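PDB 2HO1: type IV pilus assembly protein PilF, which supports type IV pilus biogenesis as a TPR lipoprotein that interacts with PilQ and is essential for its outer-membrane localization and assembly into dodecameric secretins. Local coordinates for residues Asp183-Lys187 / Glu188-Val192; Leu45-Gln49 / Arg50-Glu54. All blocks are in the same frame, centred on the assembly; numbering follows the deposited sequence.

Contact 1: residues Asp183-Lys187 / Glu188-Val192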
loop_
_atom_site.group_PDB
_atom_site.type_symbol
_atom_site.label_atom_id
_atom_site.label_comp_id
_atom_site.label_asym_id
_atom_site.label_seq_id
_atom_site.Cartn_x
_atom_site.Cartn_y
_atom_site.Cartn_z
ATOM N N ASP A 183 -22.288 -3.592 7.790
ATOM C CA ASP A 183 -22.003 -3.935 9.171
ATOM C C ASP A 183 -21.219 -2.826 9.868
ATOM O O ASP A 183 -21.528 -2.445 11.002
ATOM C CB ASP A 183 -21.246 -5.266 9.235
ATOM C CG ASP A 183 -21.276 -5.894 10.630
ATOM O OD1 ASP A 183 -22.327 -5.803 11.320
ATOM O OD2 ASP A 183 -20.253 -6.493 11.035
ATOM N N LEU A 184 -20.203 -2.293 9.192
ATOM C CA LEU A 184 -19.404 -1.238 9.800
ATOM C C LEU A 184 -20.238 -0.012 10.071
ATOM O O LEU A 184 -20.210 0.523 11.170
ATOM C CB LEU A 184 -18.231 -0.870 8.902
ATOM C CG LEU A 184 -17.169 -1.957 8.815
ATOM C CD1 LEU A 184 -16.174 -1.599 7.724
ATOM C CD2 LEU A 184 -16.497 -2.110 10.155
ATOM N N LEU A 185 -20.994 0.433 9.076
ATOM C CA LEU A 185 -21.828 1.623 9.257
ATOM C C LEU A 185 -22.857 1.401 10.358
ATOM O O LEU A 185 -23.080 2.281 11.195
ATOM C CB LEU A 185 -22.505 1.988 7.945
ATOM C CG LEU A 185 -21.459 2.356 6.895
ATOM C CD1 LEU A 185 -22.102 2.394 5.498
ATOM C CD2 LEU A 185 -20.827 3.707 7.282
ATOM N N TYR A 186 -23.482 0.229 10.370
ATOM C CA TYR A 186 -24.437 -0.077 11.419
ATOM C C TYR A 186 -23.775 0.084 12.773
ATOM O O TYR A 186 -24.306 0.752 13.656
ATOM C CB TYR A 186 -24.997 -1.490 11.279
ATOM C CG TYR A 186 -25.864 -1.892 12.448
ATOM C CD1 TYR A 186 -27.143 -1.377 12.595
ATOM C CD2 TYR A 186 -25.397 -2.765 13.415
ATOM C CE1 TYR A 186 -27.935 -1.732 13.664
ATOM C CE2 TYR A 186 -26.182 -3.125 14.489
ATOM C CZ TYR A 186 -27.451 -2.605 14.608
ATOM O OH TYR A 186 -28.239 -2.961 15.676
ATOM N N LYS A 187 -22.606 -0.527 12.933
ATOM C CA LYS A 187 -21.896 -0.441 14.196
ATOM C C LYS A 187 -21.527 1.002 14.550
ATOM O O LYS A 187 -21.342 1.313 15.721
ATOM C CB LYS A 187 -20.637 -1.307 14.163
ATOM C CG LYS A 187 -20.858 -2.809 14.365
ATOM C CD LYS A 187 -19.518 -3.530 14.275
ATOM C CE LYS A 187 -19.631 -4.991 14.633
ATOM N NZ LYS A 187 -20.621 -5.679 13.761
ATOM N N GLU A 188 -21.422 1.867 13.539
ATOM C CA GLU A 188 -21.089 3.287 13.726
ATOM C C GLU A 188 -22.342 4.132 13.952
ATOM O O GLU A 188 -22.250 5.352 14.095
ATOM C CB GLU A 188 -20.412 3.868 12.480
ATOM C CG GLU A 188 -18.961 3.520 12.260
ATOM C CD GLU A 188 -18.443 4.069 10.937
ATOM O OE1 GLU A 188 -18.809 5.203 10.575
ATOM O OE2 GLU A 188 -17.661 3.375 10.263
ATOM N N ARG A 189 -23.506 3.490 13.929
ATOM C CA ARG A 189 -24.780 4.185 14.099
ATOM C C ARG A 189 -25.143 5.017 12.861
ATOM O O ARG A 189 -26.077 5.803 12.906
ATOM C CB ARG A 189 -24.734 5.099 15.323
ATOM C CG ARG A 189 -24.457 4.404 16.636
ATOM C CD ARG A 189 -25.730 3.861 17.252
ATOM N NE ARG A 189 -25.500 3.281 18.574
ATOM C CZ ARG A 189 -24.913 3.919 19.588
ATOM N NH1 ARG A 189 -24.482 5.170 19.440
ATOM N NH2 ARG A 189 -24.773 3.310 20.762
ATOM N N GLU A 190 -24.400 4.858 11.772
ATOM C CA GLU A 190 -24.659 5.568 10.520
ATOM C C GLU A 190 -25.709 4.767 9.749
ATOM O O GLU A 190 -25.448 4.296 8.636
ATOM C CB GLU A 190 -23.383 5.622 9.684
ATOM C CG GLU A 190 -22.364 6.661 10.084
ATOM C CD GLU A 190 -22.727 8.033 9.545
ATOM O OE1 GLU A 190 -23.580 8.707 10.170
ATOM O OE2 GLU A 190 -22.170 8.425 8.487
ATOM N N TYR A 191 -26.898 4.635 10.336
ATOM C CA TYR A 191 -27.981 3.844 9.762
ATOM C C TYR A 191 -28.399 4.031 8.323
ATOM O O TYR A 191 -28.686 3.048 7.650
ATOM C CB TYR A 191 -29.225 3.954 10.639
ATOM C CG TYR A 191 -28.964 3.604 12.077
ATOM C CD1 TYR A 191 -28.495 2.338 12.437
ATOM C CD2 TYR A 191 -29.151 4.547 13.085
ATOM C CE1 TYR A 191 -28.224 2.024 13.768
ATOM C CE2 TYR A 191 -28.878 4.244 14.408
ATOM C CZ TYR A 191 -28.420 2.984 14.739
ATOM O OH TYR A 191 -28.183 2.690 16.050
ATOM N N VAL A 192 -28.461 5.260 7.826
ATOM C CA VAL A 192 -28.895 5.426 6.444
ATOM C C VAL A 192 -27.865 4.902 5.468
ATOM O O VAL A 192 -28.207 4.224 4.500
ATOM C CB VAL A 192 -29.253 6.911 6.123
ATOM C CG1 VAL A 192 -29.631 7.064 4.644
ATOM C CG2 VAL A 192 -30.425 7.331 6.984
#
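Y186 lays the CD1 side of its ring against the CE1 side of the Y191 ring, CD1 to CE1 at 3.8 Å. The ring centroids are 5.9 Å apart and the planes meet at 58°, an oblique pairing, with Y186 CD1 at the edge of the Y191 ring, close to its plane. Different first torsions turn the rings toward each other: Y186 has CG anti to its backbone N (chi1 173°), whereas Y191 has CG anti to its carbonyl carbon (chi1 -54°). R189 O lies over one face of the Y191 ring, 3.3 Å above the plane and toward the rim.

Between the tyrosines the backbone turns through a Schellman motif, with R189 at positive phi. Two bonds return to the last helical turn: R189 N reaches Y186 O at 2.9 Å, approaching from above the carbonyl plane, and E190 N meets L185 O at 3.0 Å. E188 N is hydrogen-bonded to L184 O at 3.0 Å and more weakly to L185 O, which therefore accepts from two amides. E190, centre of an inverse gamma turn, occupies the N-cap position of the next helix, and its CB packs 4.0 Å from L185 CD2. One turn back, K187 NZ forms a salt bridge with D183 OD2 at 2.9 Å; the same carboxylate is bridged by R210.

The turn is the hairpin between helices 175-187 and 191-202, the antiparallel pair of a TPR unit, here within the inferred fifth repeat. L184 faces helix 157-170 through P157 and F164, L185 packs on A194 and Y197 of helix 191-202, and Y186 reaches L214 and L218 of helix 209-221.

Contact 2: residues Leu45-Gln49 / Arg50-Glu54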
loop_
_atom_site.group_PDB
_atom_site.type_symbol
_atom_site.label_atom_id
_atom_site.label_comp_id
_atom_site.label_asym_id
_atom_site.label_seq_id
_atom_site.Cartn_x
_atom_site.Cartn_y
_atom_site.Cartn_z
ATOM N N LEU A 45 -5.218 -25.807 -13.959
ATOM C CA LEU A 45 -6.220 -24.909 -13.397
ATOM C C LEU A 45 -7.633 -25.397 -13.684
ATOM O O LEU A 45 -8.555 -25.075 -12.937
ATOM C CB LEU A 45 -6.049 -23.492 -13.949
ATOM C CG LEU A 45 -4.772 -22.739 -13.536
ATOM C CD1 LEU A 45 -4.668 -21.447 -14.367
ATOM C CD2 LEU A 45 -4.797 -22.411 -12.042
ATOM N N GLY A 46 -7.806 -26.157 -14.773
ATOM C CA GLY A 46 -9.124 -26.674 -15.103
ATOM C C GLY A 46 -9.522 -27.773 -14.123
ATOM O O GLY A 46 -10.676 -27.854 -13.690
ATOM N N TYR A 47 -8.576 -28.648 -13.804
ATOM C CA TYR A 47 -8.827 -29.693 -12.825
ATOM C C TYR A 47 -9.191 -29.086 -11.473
ATOM O O TYR A 47 -10.136 -29.521 -10.820
ATOM C CB TYR A 47 -7.606 -30.599 -12.693
ATOM C CG TYR A 47 -7.461 -31.596 -13.819
ATOM C CD1 TYR A 47 -8.529 -32.382 -14.218
ATOM C CD2 TYR A 47 -6.252 -31.754 -14.478
ATOM C CE1 TYR A 47 -8.399 -33.295 -15.240
ATOM C CE2 TYR A 47 -6.113 -32.665 -15.502
ATOM C CZ TYR A 47 -7.189 -33.433 -15.880
ATOM O OH TYR A 47 -7.056 -34.342 -16.899
ATOM N N LEU A 48 -8.460 -28.049 -11.074
ATOM C CA LEU A 48 -8.714 -27.360 -9.813
ATOM C C LEU A 48 -10.118 -26.771 -9.790
ATOM O O LEU A 48 -10.879 -26.922 -8.834
ATOM C CB LEU A 48 -7.741 -26.204 -9.647
ATOM C CG LEU A 48 -6.540 -26.358 -8.737
ATOM C CD1 LEU A 48 -5.711 -25.094 -8.834
ATOM C CD2 LEU A 48 -6.997 -26.604 -7.315
ATOM N N GLN A 49 -10.442 -26.055 -10.856
ATOM C CA GLN A 49 -11.736 -25.419 -10.984
ATOM C C GLN A 49 -12.889 -26.436 -10.955
ATOM O O GLN A 49 -13.977 -26.129 -10.497
ATOM C CB GLN A 49 -11.709 -24.600 -12.285
ATOM C CG GLN A 49 -13.028 -24.287 -12.938
ATOM C CD GLN A 49 -12.838 -23.824 -14.388
ATOM O OE1 GLN A 49 -13.710 -24.028 -15.228
ATOM N NE2 GLN A 49 -11.692 -23.202 -14.681
ATOM N N ARG A 50 -12.622 -27.644 -11.445
ATOM C CA ARG A 50 -13.612 -28.714 -11.502
ATOM C C ARG A 50 -13.691 -29.479 -10.175
ATOM O O ARG A 50 -14.468 -30.428 -10.039
ATOM C CB ARG A 50 -13.279 -29.692 -12.652
ATOM C CG ARG A 50 -13.440 -29.105 -14.083
ATOM C CD ARG A 50 -13.322 -30.185 -15.202
ATOM N NE ARG A 50 -11.940 -30.536 -15.561
ATOM C CZ ARG A 50 -11.288 -30.032 -16.606
ATOM N NH1 ARG A 50 -11.885 -29.161 -17.402
ATOM N NH2 ARG A 50 -10.035 -30.387 -16.852
ATOM N N GLY A 51 -12.884 -29.068 -9.200
ATOM C CA GLY A 51 -12.887 -29.732 -7.912
ATOM C C GLY A 51 -11.926 -30.922 -7.862
ATOM O O GLY A 51 -11.765 -31.523 -6.805
ATOM N N ASN A 52 -11.291 -31.289 -8.977
ATOM C CA ASN A 52 -10.346 -32.420 -8.940
ATOM C C ASN A 52 -8.966 -31.935 -8.517
ATOM O O ASN A 52 -7.990 -32.038 -9.267
ATOM C CB ASN A 52 -10.220 -33.089 -10.303
ATOM C CG ASN A 52 -11.549 -33.383 -10.920
ATOM O OD1 ASN A 52 -12.046 -32.619 -11.767
ATOM N ND2 ASN A 52 -12.154 -34.486 -10.503
ATOM N N THR A 53 -8.891 -31.436 -7.288
ATOM C CA THR A 53 -7.675 -30.869 -6.720
ATOM C C THR A 53 -6.398 -31.672 -6.871
ATOM O O THR A 53 -5.389 -31.189 -7.404
ATOM C CB THR A 53 -7.934 -30.585 -5.268
ATOM O OG1 THR A 53 -9.135 -29.809 -5.188
ATOM C CG2 THR A 53 -6.771 -29.838 -4.639
ATOM N N GLU A 54 -6.453 -32.907 -6.394
ATOM C CA GLU A 54 -5.319 -33.818 -6.460
ATOM C C GLU A 54 -4.864 -34.087 -7.906
ATOM O O GLU A 54 -3.661 -34.160 -8.163
ATOM C CB GLU A 54 -5.693 -35.123 -5.716
ATOM C CG GLU A 54 -4.588 -36.177 -5.551
ATOM C CD GLU A 54 -3.322 -35.662 -4.878
ATOM O OE1 GLU A 54 -3.400 -34.734 -4.032
ATOM O OE2 GLU A 54 -2.232 -36.209 -5.184
HETATM O O HOH W 1 -10.253 -27.380 -6.304
#
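Among the side chains, R50 crosses Y47, with NH2 over one face of the phenol ring, 3.6 Å from Y47 CD1. The ring and guanidinium planes stand 86° apart, so the guanidinium presents its edge, with Y47 CD1 near its plane, and does not lie flat on the ring. A bend at chi3 (-82°) folds the arginine back along the helix end, where one guanidinium face lies over G46 O. The arginine is modelled in two conformers and this is one of them, so these side-chain contacts are tentative.

The apolar component is slight: L48 CD2 comes 4.2 Å from T53 CG2. L48 also packs on V79 and V80 of helix 71-83, and T53 on T83, so this side of the turn faces that helix.

Backbone bonds close helix 33-49 in a Schellman motif. G51 N binds L48 O at 3.0 Å, while N52 N makes a weak bond to Y47 O at 2.8 Å. R50 N is shared between G46 O, at 3.0 Å, and, weakly, Y47 O. G51, with no side chain, takes the positive phi of 88° that reverses the chain.

A water extends the cap, donating to L48 O at 2.6 Å and lying 2.9 Å from T53 OG1.

Carbonyls at the end of a helix lack the amides of a further turn; here G46 O accepts from R50 N, L48 O from G51 N and the water, and Y47 O takes only weak bonds. Where the arginine adopts this conformer, its charge may suit the negative end of the helix dipole. Amides and water together give a polar termination suited to a surface turn inside the inferred first TPR.

Overall arrangement
Both contacts are surface turns that end a helix by a Schellman motif followed by an inverse gamma turn, but they hold different elements: contact 1 joins helices 175-187 and 191-202 in the inferred fifth repeat, contact 2 the end of helix 33-49 and the loop before helix 57-66 in the inferred first. Their centres lie 40 Å apart, on opposite sides of the chain's centre. Contact 1 includes one buried residue, L185, and pairs two aromatic rings; contact 2 has no buried residue and is largely polar, its cap extended by a bridging water and, in one modelled conformer, an arginine crossing a tyrosine ring. Positive phi falls on an arginine in contact 1, on a glycine in contact 2.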